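Rbstp0775 protein (Geobacillus stearothermophilus, PDB 1RZ3) is of unknown function but probably acts as an ATP-dependent kinase, possibly on uridine, as a member of the phosphoribulokinase/uridine kinase family of P-loop proteins. Local coordinates at residues E78-Q83 with L135-W140; A66-T71 with P106-E111; D28-S33 with K178-Y183. One frame throughout, in Å; residues are numbered along the deposited sequence.

Contact 1. Residues E78-Q83 with L135-W140; sequences EYYYLQ and LQRKEW
R137 reaches out of the loop between strands 127-132 and 146-150 and takes hold of Y80 twice, at its backbone carbonyl and at its ring. The hydrogen bonds come first. Both terminal nitrogens of the guanidinium converge end-on on one oxygen: NH2 of R137 lies 3.0 Å from O of Y80, and NH1 of R137 lies 3.1 Å from the same O. Both bonds are bent, near 144° at the hydrogen, the price of sharing a single acceptor that sits close to the guanidinium plane. A bend at chi3 (87°) turns the guanidinium toward the carbonyl.

The second interaction is cation-pi. CZ of R137 stands 4.4 Å from the centre of the Y80 ring, over its face, with NH1 nearest the CE2 rim. The two planes are tilted 33° apart, and the side chains run past each other in opposite directions. Within the loop, CD of R137 rests over the middle of the W140 ring.

A looser link goes through water: OH of Y81 is 2.8 Å from a water that NZ of K138 also reaches weakly, while NZ of K138 forms a salt bridge with OE2 of E139.

A buried arginine is thus satisfied by a backbone carbonyl late in helix 75-82 and by an aromatic face; the C-terminal part of a helix would probably favour a positive charge.

Contact 2. Residues A66-T71 with P106-E111; sequences AKRYHT and PFYDHE
R68 and Y108 meet through their polar ends, and this one pair makes nearly the whole contact. The segment 66-71 starts in a weakly bonded bit of helix, and from there R68 sends its side chain across to strand 102-109. CG of R68 sits between the backbone N and the carbonyl carbon (chi1 58°), and beyond it the chain runs extended to NE, carrying the guanidinium to the tyrosine.

NH2 of R68 donates to OH of Y108 at 3.1 Å, with 146° at the hydrogen. The hydroxyl lies at the edge of the guanidinium, close to its plane, whereas the plane of the Y108 ring is turned 89° to it. The same nitrogen, NH2 of R68, is 3.5 Å from CE2 of Y108, approaching the ring obliquely. Y108 comes from the opposite direction, and its OH is held mainly by OD1 of D113, with R68 as a further partner. The stronger polar partner of R68 is likewise elsewhere, the carbonyl of V63 bonded to NE, so the guanidinium is tied at two points and its rotation is restricted.

Next in sequence, Y69 lays CD2 over one face of that guanidinium.

The contact therefore ties the short helix 65-68 to the end of the two-stranded antiparallel sheet formed by 102-109 and 114-121, while the carbonyl of R68 accepts from R175 of helix 169-187.

Contact 3. Residues D28-S33 with K178-Y183; sequences DGLSRS and KAEDYY
D28 and Y183 reach for each other from opposite directions. Both have CG anti to the backbone N (chi1 -171° in D28), which stretches the aspartate out from the strand and the phenol out from the helix. OH of Y183 donates to OD2 of D28 over a short 2.6 Å, on the syn side of the carboxylate and 28° out of its plane. That oxygen lies at the edge of the ring, and the two planes stand 79° apart. The other carboxylate oxygen, OD1 of D28, accepts from L135 N in the neighbouring loop.

L30 and E180 pack at a slant. The glutamate is extended beyond CG, and its aliphatic part lies against the leucine methyls, with CG of E180 4.0 Å from CD2 of L30. Its carboxylate reaches on over the leucine, where OE1 of E180 is 3.5 Å from CD1 of L30.

Two waters complete the link. One accepts from N of S31 at 2.6 Å and donates to OE2 of E180 at 2.7 Å; the other donates to both O of S31 and OE2 of E180.

The type II turn from L30 to S33, with OG of S33 bonded to O of L30, lies within a probable Walker A loop running from G29 to T36, which leaves the end of strand 23-29. A strand-loop-helix of this kind is the hallmark of P-loop NTPases, the clan of this family, here flanked by helix 169-187.

Contacts 1 and 3 are the closer neighbours, with centres about 11 Å apart and direct joins: OH of Y81 lies 2.7 Å from OH of Y182, and N of Q136 lies 2.9 Å from OH of Y183, so helix 169-187, part of contact 3, is bonded to both segments of contact 1. Contact 1 meets contact 2 through E78, whose OE2 is 2.5 Å from OG1 of T71; their centres are about 15 Å apart. Contacts 2 and 3 do not touch, their nearest atoms being about 10 Å apart. Contact 3 alone contains part of the probable nucleotide-binding loop. All three lie away from the calcium site known at D124.

Contact 1. Residues E78-Q83 with L135-W140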
loop_
_atom_site.group_PDB
_atom_site.type_symbol
_atom_site.label_atom_id
_atom_site.label_comp_id
_atom_site.label_asym_id
_atom_site.label_seq_id
_atom_site.Cartn_x
_atom_site.Cartn_y
_atom_site.Cartn_z
ATOM N N GLU A 78 8.781 13.301 -8.821
ATOM C CA GLU A 78 8.547 12.177 -9.724
ATOM C C GLU A 78 8.074 10.972 -8.916
ATOM O O GLU A 78 7.132 10.272 -9.292
ATOM C CB GLU A 78 9.836 11.795 -10.462
ATOM C CG GLU A 78 10.478 12.915 -11.267
ATOM C CD GLU A 78 11.647 12.434 -12.103
ATOM O OE1 GLU A 78 12.493 11.688 -11.574
ATOM O OE2 GLU A 78 11.728 12.809 -13.292
ATOM N N TYR A 79 8.752 10.738 -7.799
ATOM C CA TYR A 79 8.444 9.617 -6.924
ATOM C C TYR A 79 7.089 9.750 -6.227
ATOM O O TYR A 79 6.307 8.797 -6.189
ATOM C CB TYR A 79 9.570 9.468 -5.895
ATOM C CG TYR A 79 9.409 8.331 -4.901
ATOM C CD1 TYR A 79 8.929 7.085 -5.298
ATOM C CD2 TYR A 79 9.801 8.491 -3.570
ATOM C CE1 TYR A 79 8.846 6.020 -4.390
ATOM C CE2 TYR A 79 9.725 7.440 -2.663
ATOM C CZ TYR A 79 9.249 6.210 -3.077
ATOM O OH TYR A 79 9.197 5.174 -2.177
ATOM N N TYR A 80 6.792 10.931 -5.699
ATOM C CA TYR A 80 5.534 11.119 -4.988
ATOM C C TYR A 80 4.299 11.362 -5.856
ATOM O O TYR A 80 3.218 10.843 -5.563
ATOM C CB TYR A 80 5.652 12.274 -3.986
ATOM C CG TYR A 80 4.465 12.368 -3.049
ATOM C CD1 TYR A 80 4.340 11.498 -1.963
ATOM C CD2 TYR A 80 3.435 13.280 -3.284
ATOM C CE1 TYR A 80 3.222 11.528 -1.140
ATOM C CE2 TYR A 80 2.311 13.320 -2.468
ATOM C CZ TYR A 80 2.209 12.440 -1.398
ATOM O OH TYR A 80 1.097 12.466 -0.594
ATOM N N TYR A 81 4.452 12.143 -6.921
ATOM C CA TYR A 81 3.313 12.486 -7.775
ATOM C C TYR A 81 3.177 11.794 -9.124
ATOM O O TYR A 81 2.065 11.640 -9.630
ATOM C CB TYR A 81 3.292 13.997 -8.018
ATOM C CG TYR A 81 2.767 14.807 -6.858
ATOM C CD1 TYR A 81 1.439 14.693 -6.456
ATOM C CD2 TYR A 81 3.594 15.693 -6.171
ATOM C CE1 TYR A 81 0.940 15.441 -5.398
ATOM C CE2 TYR A 81 3.106 16.454 -5.110
ATOM C CZ TYR A 81 1.776 16.319 -4.731
ATOM O OH TYR A 81 1.277 17.053 -3.684
ATOM N N LEU A 82 4.289 11.379 -9.715
ATOM C CA LEU A 82 4.222 10.757 -11.031
ATOM C C LEU A 82 4.369 9.244 -11.082
ATOM O O LEU A 82 3.889 8.613 -12.023
ATOM C CB LEU A 82 5.272 11.391 -11.951
ATOM C CG LEU A 82 5.233 12.922 -12.029
ATOM C CD1 LEU A 82 6.272 13.402 -13.031
ATOM C CD2 LEU A 82 3.839 13.390 -12.425
ATOM N N GLN A 83 5.028 8.659 -10.087
ATOM C CA GLN A 83 5.246 7.215 -10.082
ATOM C C GLN A 83 3.953 6.395 -10.115
ATOM O O GLN A 83 3.926 5.283 -10.659
ATOM C CB GLN A 83 6.099 6.812 -8.876
ATOM C CG GLN A 83 6.511 5.349 -8.894
ATOM C CD GLN A 83 7.884 5.130 -8.301
ATOM O OE1 GLN A 83 8.853 5.761 -8.719
ATOM N NE2 GLN A 83 7.979 4.229 -7.328
ATOM N N LEU A 135 0.295 5.506 1.153
ATOM C CA LEU A 135 -1.075 5.005 1.053
ATOM C C LEU A 135 -2.134 5.980 1.543
ATOM O O LEU A 135 -3.282 5.929 1.103
ATOM C CB LEU A 135 -1.243 3.714 1.856
ATOM C CG LEU A 135 -0.601 2.415 1.376
ATOM C CD1 LEU A 135 -1.145 1.271 2.244
ATOM C CD2 LEU A 135 -0.936 2.165 -0.094
ATOM N N GLN A 136 -1.755 6.855 2.470
ATOM C CA GLN A 136 -2.709 7.790 3.037
ATOM C C GLN A 136 -2.836 9.136 2.346
ATOM O O GLN A 136 -3.207 10.131 2.970
ATOM C CB GLN A 136 -2.416 7.964 4.528
ATOM C CG GLN A 136 -2.591 6.652 5.286
ATOM C CD GLN A 136 -2.308 6.780 6.760
ATOM O OE1 GLN A 136 -1.152 6.742 7.200
ATOM N NE2 GLN A 136 -3.361 6.946 7.538
ATOM N N ARG A 137 -2.537 9.179 1.051
ATOM C CA ARG A 137 -2.711 10.430 0.337
ATOM C C ARG A 137 -4.231 10.656 0.316
ATOM O O ARG A 137 -5.011 9.698 0.308
ATOM C CB ARG A 137 -2.107 10.357 -1.072
ATOM C CG ARG A 137 -2.498 9.165 -1.910
ATOM C CD ARG A 137 -1.849 9.257 -3.300
ATOM N NE ARG A 137 -0.500 8.694 -3.384
ATOM C CZ ARG A 137 0.568 9.358 -3.823
ATOM N NH1 ARG A 137 0.462 10.625 -4.209
ATOM N NH2 ARG A 137 1.739 8.744 -3.921
ATOM N N LYS A 138 -4.641 11.919 0.335
ATOM C CA LYS A 138 -6.054 12.291 0.392
ATOM C C LYS A 138 -7.024 11.562 -0.531
ATOM O O LYS A 138 -8.163 11.297 -0.151
ATOM C CB LYS A 138 -6.200 13.799 0.178
ATOM C CG LYS A 138 -5.698 14.286 -1.166
ATOM C CD LYS A 138 -5.863 15.800 -1.297
ATOM C CE LYS A 138 -5.350 16.306 -2.643
ATOM N NZ LYS A 138 -3.909 15.979 -2.865
ATOM N N GLU A 139 -6.577 11.245 -1.739
ATOM C CA GLU A 139 -7.424 10.571 -2.712
ATOM C C GLU A 139 -7.812 9.138 -2.342
ATOM O O GLU A 139 -8.924 8.690 -2.654
ATOM C CB GLU A 139 -6.730 10.553 -4.081
ATOM C CG GLU A 139 -6.469 11.920 -4.719
ATOM C CD GLU A 139 -5.333 12.712 -4.073
ATOM O OE1 GLU A 139 -4.469 12.119 -3.390
ATOM O OE2 GLU A 139 -5.296 13.945 -4.272
ATOM N N TRP A 140 -6.901 8.424 -1.682
ATOM C CA TRP A 140 -7.130 7.026 -1.322
ATOM C C TRP A 140 -7.664 6.769 0.089
ATOM O O TRP A 140 -8.386 5.795 0.318
ATOM C CB TRP A 140 -5.836 6.233 -1.529
ATOM C CG TRP A 140 -5.268 6.339 -2.927
ATOM C CD1 TRP A 140 -5.935 6.710 -4.065
ATOM C CD2 TRP A 140 -3.939 5.996 -3.339
ATOM N NE1 TRP A 140 -5.104 6.615 -5.157
ATOM C CE2 TRP A 140 -3.873 6.179 -4.741
ATOM C CE3 TRP A 140 -2.799 5.546 -2.661
ATOM C CZ2 TRP A 140 -2.712 5.929 -5.474
ATOM C CZ3 TRP A 140 -1.644 5.294 -3.389
ATOM C CH2 TRP A 140 -1.608 5.487 -4.783
HETATM O O HOH W 1 -1.017 16.551 -2.225
#

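Contact 2. Residues A66-T71 with P106-E111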
loop_
_atom_site.group_PDB
_atom_site.type_symbol
_atom_site.label_atom_id
_atom_site.label_comp_id
_atom_site.label_asym_id
_atom_site.label_seq_id
_atom_site.Cartn_x
_atom_site.Cartn_y
_atom_site.Cartn_z
ATOM N N ALA A 66 9.903 5.770 -18.274
ATOM C CA ALA A 66 9.797 6.980 -19.077
ATOM C C ALA A 66 8.861 8.028 -18.485
ATOM O O ALA A 66 8.983 9.214 -18.797
ATOM C CB ALA A 66 9.351 6.622 -20.490
ATOM N N LYS A 67 7.935 7.605 -17.630
ATOM C CA LYS A 67 6.990 8.542 -17.031
ATOM C C LYS A 67 7.339 8.984 -15.612
ATOM O O LYS A 67 6.734 9.917 -15.086
ATOM C CB LYS A 67 5.576 7.953 -17.042
ATOM C CG LYS A 67 5.000 7.759 -18.435
ATOM C CD LYS A 67 3.535 7.356 -18.381
ATOM C CE LYS A 67 2.959 7.207 -19.782
ATOM N NZ LYS A 67 1.508 6.875 -19.761
ATOM N N ARG A 68 8.310 8.326 -14.992
ATOM C CA ARG A 68 8.691 8.683 -13.630
ATOM C C ARG A 68 10.180 8.990 -13.482
ATOM O O ARG A 68 10.662 9.225 -12.375
ATOM C CB ARG A 68 8.275 7.567 -12.667
ATOM C CG ARG A 68 8.865 6.213 -13.000
ATOM C CD ARG A 68 8.089 5.094 -12.321
ATOM N NE ARG A 68 8.583 3.783 -12.722
ATOM C CZ ARG A 68 9.663 3.207 -12.212
ATOM N NH1 ARG A 68 10.358 3.826 -11.269
ATOM N NH2 ARG A 68 10.054 2.020 -12.652
ATOM N N TYR A 69 10.901 8.983 -14.602
ATOM C CA TYR A 69 12.333 9.284 -14.622
ATOM C C TYR A 69 12.638 10.240 -15.774
ATOM O O TYR A 69 11.962 10.213 -16.800
ATOM C CB TYR A 69 13.163 8.011 -14.809
ATOM C CG TYR A 69 13.213 7.092 -13.611
ATOM C CD1 TYR A 69 13.709 7.537 -12.384
ATOM C CD2 TYR A 69 12.794 5.768 -13.710
ATOM C CE1 TYR A 69 13.787 6.679 -11.286
ATOM C CE2 TYR A 69 12.868 4.904 -12.621
ATOM C CZ TYR A 69 13.366 5.365 -11.414
ATOM O OH TYR A 69 13.444 4.508 -10.340
ATOM N N HIS A 70 13.654 11.081 -15.599
ATOM C CA HIS A 70 14.057 12.036 -16.630
ATOM C C HIS A 70 12.886 12.847 -17.174
ATOM O O HIS A 70 12.776 13.060 -18.382
ATOM C CB HIS A 70 14.733 11.301 -17.789
ATOM C CG HIS A 70 15.851 10.406 -17.361
ATOM N ND1 HIS A 70 16.961 10.872 -16.690
ATOM C CD2 HIS A 70 16.024 9.070 -17.492
ATOM C CE1 HIS A 70 17.771 9.862 -16.427
ATOM N NE2 HIS A 70 17.224 8.757 -16.902
ATOM N N THR A 71 12.018 13.298 -16.277
ATOM C CA THR A 71 10.850 14.086 -16.656
ATOM C C THR A 71 11.194 15.569 -16.589
ATOM O O THR A 71 10.443 16.414 -17.074
ATOM C CB THR A 71 9.676 13.836 -15.693
ATOM O OG1 THR A 71 10.048 14.259 -14.376
ATOM C CG2 THR A 71 9.311 12.356 -15.659
ATOM N N PRO A 106 -3.107 -3.333 -14.833
ATOM C CA PRO A 106 -1.808 -3.490 -15.485
ATOM C C PRO A 106 -0.785 -3.711 -14.374
ATOM O O PRO A 106 -0.669 -2.896 -13.457
ATOM C CB PRO A 106 -1.619 -2.157 -16.205
ATOM C CG PRO A 106 -2.304 -1.188 -15.285
ATOM C CD PRO A 106 -3.573 -1.935 -14.912
ATOM N N PHE A 107 -0.080 -4.832 -14.428
ATOM C CA PHE A 107 0.928 -5.136 -13.425
ATOM C C PHE A 107 2.304 -4.818 -13.994
ATOM O O PHE A 107 2.668 -5.304 -15.064
ATOM C CB PHE A 107 0.830 -6.605 -13.009
ATOM C CG PHE A 107 -0.243 -6.866 -11.979
ATOM C CD1 PHE A 107 0.086 -6.988 -10.634
ATOM C CD2 PHE A 107 -1.578 -6.964 -12.354
ATOM C CE1 PHE A 107 -0.901 -7.206 -9.667
ATOM C CE2 PHE A 107 -2.574 -7.180 -11.400
ATOM C CZ PHE A 107 -2.231 -7.302 -10.050
ATOM N N TYR A 108 3.061 -3.996 -13.277
ATOM C CA TYR A 108 4.383 -3.582 -13.726
ATOM C C TYR A 108 5.504 -4.587 -13.482
ATOM O O TYR A 108 5.663 -5.111 -12.377
ATOM C CB TYR A 108 4.762 -2.258 -13.065
ATOM C CG TYR A 108 6.053 -1.669 -13.576
ATOM C CD1 TYR A 108 6.161 -1.226 -14.893
ATOM C CD2 TYR A 108 7.161 -1.534 -12.739
ATOM C CE1 TYR A 108 7.339 -0.656 -15.365
ATOM C CE2 TYR A 108 8.350 -0.966 -13.202
ATOM C CZ TYR A 108 8.427 -0.529 -14.516
ATOM O OH TYR A 108 9.583 0.051 -14.983
ATOM N N ASP A 109 6.283 -4.842 -14.529
ATOM C CA ASP A 109 7.424 -5.744 -14.448
ATOM C C ASP A 109 8.644 -4.832 -14.405
ATOM O O ASP A 109 9.015 -4.230 -15.413
ATOM C CB ASP A 109 7.499 -6.648 -15.681
ATOM C CG ASP A 109 8.537 -7.748 -15.532
ATOM O OD1 ASP A 109 9.705 -7.432 -15.218
ATOM O OD2 ASP A 109 8.185 -8.931 -15.728
ATOM N N HIS A 110 9.247 -4.724 -13.226
ATOM C CA HIS A 110 10.411 -3.871 -13.001
ATOM C C HIS A 110 11.616 -4.196 -13.887
ATOM O O HIS A 110 12.337 -3.295 -14.319
ATOM C CB HIS A 110 10.816 -3.950 -11.527
ATOM C CG HIS A 110 9.711 -3.590 -10.580
ATOM N ND1 HIS A 110 9.264 -2.296 -10.413
ATOM C CD2 HIS A 110 8.939 -4.359 -9.776
ATOM C CE1 HIS A 110 8.265 -2.284 -9.548
ATOM N NE2 HIS A 110 8.046 -3.523 -9.147
ATOM N N GLU A 111 11.830 -5.479 -14.159
ATOM C CA GLU A 111 12.956 -5.907 -14.985
ATOM C C GLU A 111 12.822 -5.502 -16.450
ATOM O O GLU A 111 13.756 -4.958 -17.035
ATOM C CB GLU A 111 13.126 -7.426 -14.899
ATOM C CG GLU A 111 13.402 -7.944 -13.497
ATOM C CD GLU A 111 13.552 -9.454 -13.453
ATOM O OE1 GLU A 111 12.589 -10.160 -13.826
ATOM O OE2 GLU A 111 14.635 -9.937 -13.047
#

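Contact 3. Residues D28-S33 with K178-Y183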
loop_
_atom_site.group_PDB
_atom_site.type_symbol
_atom_site.label_atom_id
_atom_site.label_comp_id
_atom_site.label_asym_id
_atom_site.label_seq_id
_atom_site.Cartn_x
_atom_site.Cartn_y
_atom_site.Cartn_z
ATOM N N ASP A 28 0.743 1.021 5.492
ATOM C CA ASP A 28 1.477 2.177 5.000
ATOM C C ASP A 28 2.866 2.221 5.629
ATOM O O ASP A 28 3.036 1.956 6.813
ATOM C CB ASP A 28 0.669 3.433 5.343
ATOM C CG ASP A 28 1.206 4.696 4.693
ATOM O OD1 ASP A 28 1.815 4.626 3.604
ATOM O OD2 ASP A 28 0.982 5.777 5.275
ATOM N N GLY A 29 3.865 2.543 4.826
ATOM C CA GLY A 29 5.213 2.610 5.356
ATOM C C GLY A 29 6.162 3.046 4.267
ATOM O O GLY A 29 5.862 2.885 3.086
ATOM N N LEU A 30 7.307 3.592 4.664
ATOM C CA LEU A 30 8.292 4.066 3.703
ATOM C C LEU A 30 9.021 2.911 3.022
ATOM O O LEU A 30 8.870 1.752 3.408
ATOM C CB LEU A 30 9.288 4.996 4.404
ATOM C CG LEU A 30 8.651 6.127 5.222
ATOM C CD1 LEU A 30 9.731 7.058 5.750
ATOM C CD2 LEU A 30 7.661 6.898 4.359
ATOM N N SER A 31 9.809 3.237 2.003
ATOM C CA SER A 31 10.560 2.232 1.259
ATOM C C SER A 31 11.458 1.397 2.168
ATOM O O SER A 31 12.135 1.929 3.045
ATOM C CB SER A 31 11.409 2.907 0.181
ATOM O OG SER A 31 12.160 1.947 -0.542
ATOM N N ARG A 32 11.455 0.085 1.948
ATOM C CA ARG A 32 12.265 -0.843 2.735
ATOM C C ARG A 32 11.965 -0.819 4.234
ATOM O O ARG A 32 12.880 -0.875 5.056
ATOM C CB ARG A 32 13.762 -0.570 2.520
ATOM C CG ARG A 32 14.269 -0.828 1.106
ATOM C CD ARG A 32 15.789 -0.710 1.048
ATOM N NE ARG A 32 16.316 -0.875 -0.306
ATOM C CZ ARG A 32 16.123 -0.010 -1.298
ATOM N NH1 ARG A 32 15.411 1.092 -1.095
ATOM N NH2 ARG A 32 16.643 -0.245 -2.496
ATOM N N SER A 33 10.689 -0.739 4.595
ATOM C CA SER A 33 10.309 -0.729 6.003
ATOM C C SER A 33 9.798 -2.111 6.396
ATOM O O SER A 33 9.476 -2.359 7.558
ATOM C CB SER A 33 9.222 0.317 6.257
ATOM O OG SER A 33 8.088 0.074 5.447
ATOM N N LYS A 178 13.533 13.139 0.307
ATOM C CA LYS A 178 12.708 14.328 0.131
ATOM C C LYS A 178 11.224 14.010 -0.072
ATOM O O LYS A 178 10.362 14.726 0.432
ATOM C CB LYS A 178 13.243 15.180 -1.029
ATOM C CG LYS A 178 14.574 15.854 -0.701
ATOM C CD LYS A 178 15.219 16.516 -1.927
ATOM C CE LYS A 178 14.377 17.647 -2.493
ATOM N NZ LYS A 178 15.038 18.240 -3.703
ATOM N N ALA A 179 10.928 12.945 -0.809
ATOM C CA ALA A 179 9.537 12.555 -1.038
ATOM C C ALA A 179 8.921 12.129 0.294
ATOM O O ALA A 179 7.793 12.501 0.619
ATOM C CB ALA A 179 9.471 11.413 -2.033
ATOM N N GLU A 180 9.675 11.346 1.061
ATOM C CA GLU A 180 9.215 10.879 2.362
ATOM C C GLU A 180 8.970 12.058 3.303
ATOM O O GLU A 180 7.958 12.103 4.007
ATOM C CB GLU A 180 10.242 9.914 2.955
ATOM C CG GLU A 180 10.416 8.661 2.116
ATOM C CD GLU A 180 11.521 7.759 2.617
ATOM O OE1 GLU A 180 12.248 8.152 3.556
ATOM O OE2 GLU A 180 11.666 6.651 2.062
ATOM N N ASP A 181 9.885 13.023 3.311
ATOM C CA ASP A 181 9.707 14.193 4.167
ATOM C C ASP A 181 8.458 14.958 3.742
ATOM O O ASP A 181 7.718 15.467 4.582
ATOM C CB ASP A 181 10.926 15.119 4.092
ATOM C CG ASP A 181 12.157 14.521 4.744
ATOM O OD1 ASP A 181 12.029 13.515 5.474
ATOM O OD2 ASP A 181 13.260 15.071 4.536
ATOM N N TYR A 182 8.231 15.036 2.433
ATOM C CA TYR A 182 7.067 15.731 1.895
ATOM C C TYR A 182 5.789 15.046 2.386
ATOM O O TYR A 182 4.847 15.699 2.842
ATOM C CB TYR A 182 7.095 15.705 0.364
ATOM C CG TYR A 182 5.955 16.464 -0.281
ATOM C CD1 TYR A 182 5.957 17.859 -0.328
ATOM C CD2 TYR A 182 4.857 15.788 -0.823
ATOM C CE1 TYR A 182 4.898 18.564 -0.898
ATOM C CE2 TYR A 182 3.793 16.480 -1.392
ATOM C CZ TYR A 182 3.821 17.870 -1.427
ATOM O OH TYR A 182 2.778 18.561 -1.996
ATOM N N TYR A 183 5.770 13.724 2.288
ATOM C CA TYR A 183 4.614 12.939 2.713
ATOM C C TYR A 183 4.328 13.133 4.200
ATOM O O TYR A 183 3.199 13.442 4.596
ATOM C CB TYR A 183 4.869 11.459 2.414
ATOM C CG TYR A 183 3.739 10.530 2.806
ATOM C CD1 TYR A 183 2.436 10.758 2.362
ATOM C CD2 TYR A 183 3.983 9.396 3.578
ATOM C CE1 TYR A 183 1.403 9.875 2.678
ATOM C CE2 TYR A 183 2.956 8.503 3.897
ATOM C CZ TYR A 183 1.668 8.752 3.442
ATOM O OH TYR A 183 0.647 7.879 3.745
HETATM O O HOH W 2 9.744 5.406 0.658
HETATM O O HOH W 3 12.480 4.892 4.115
#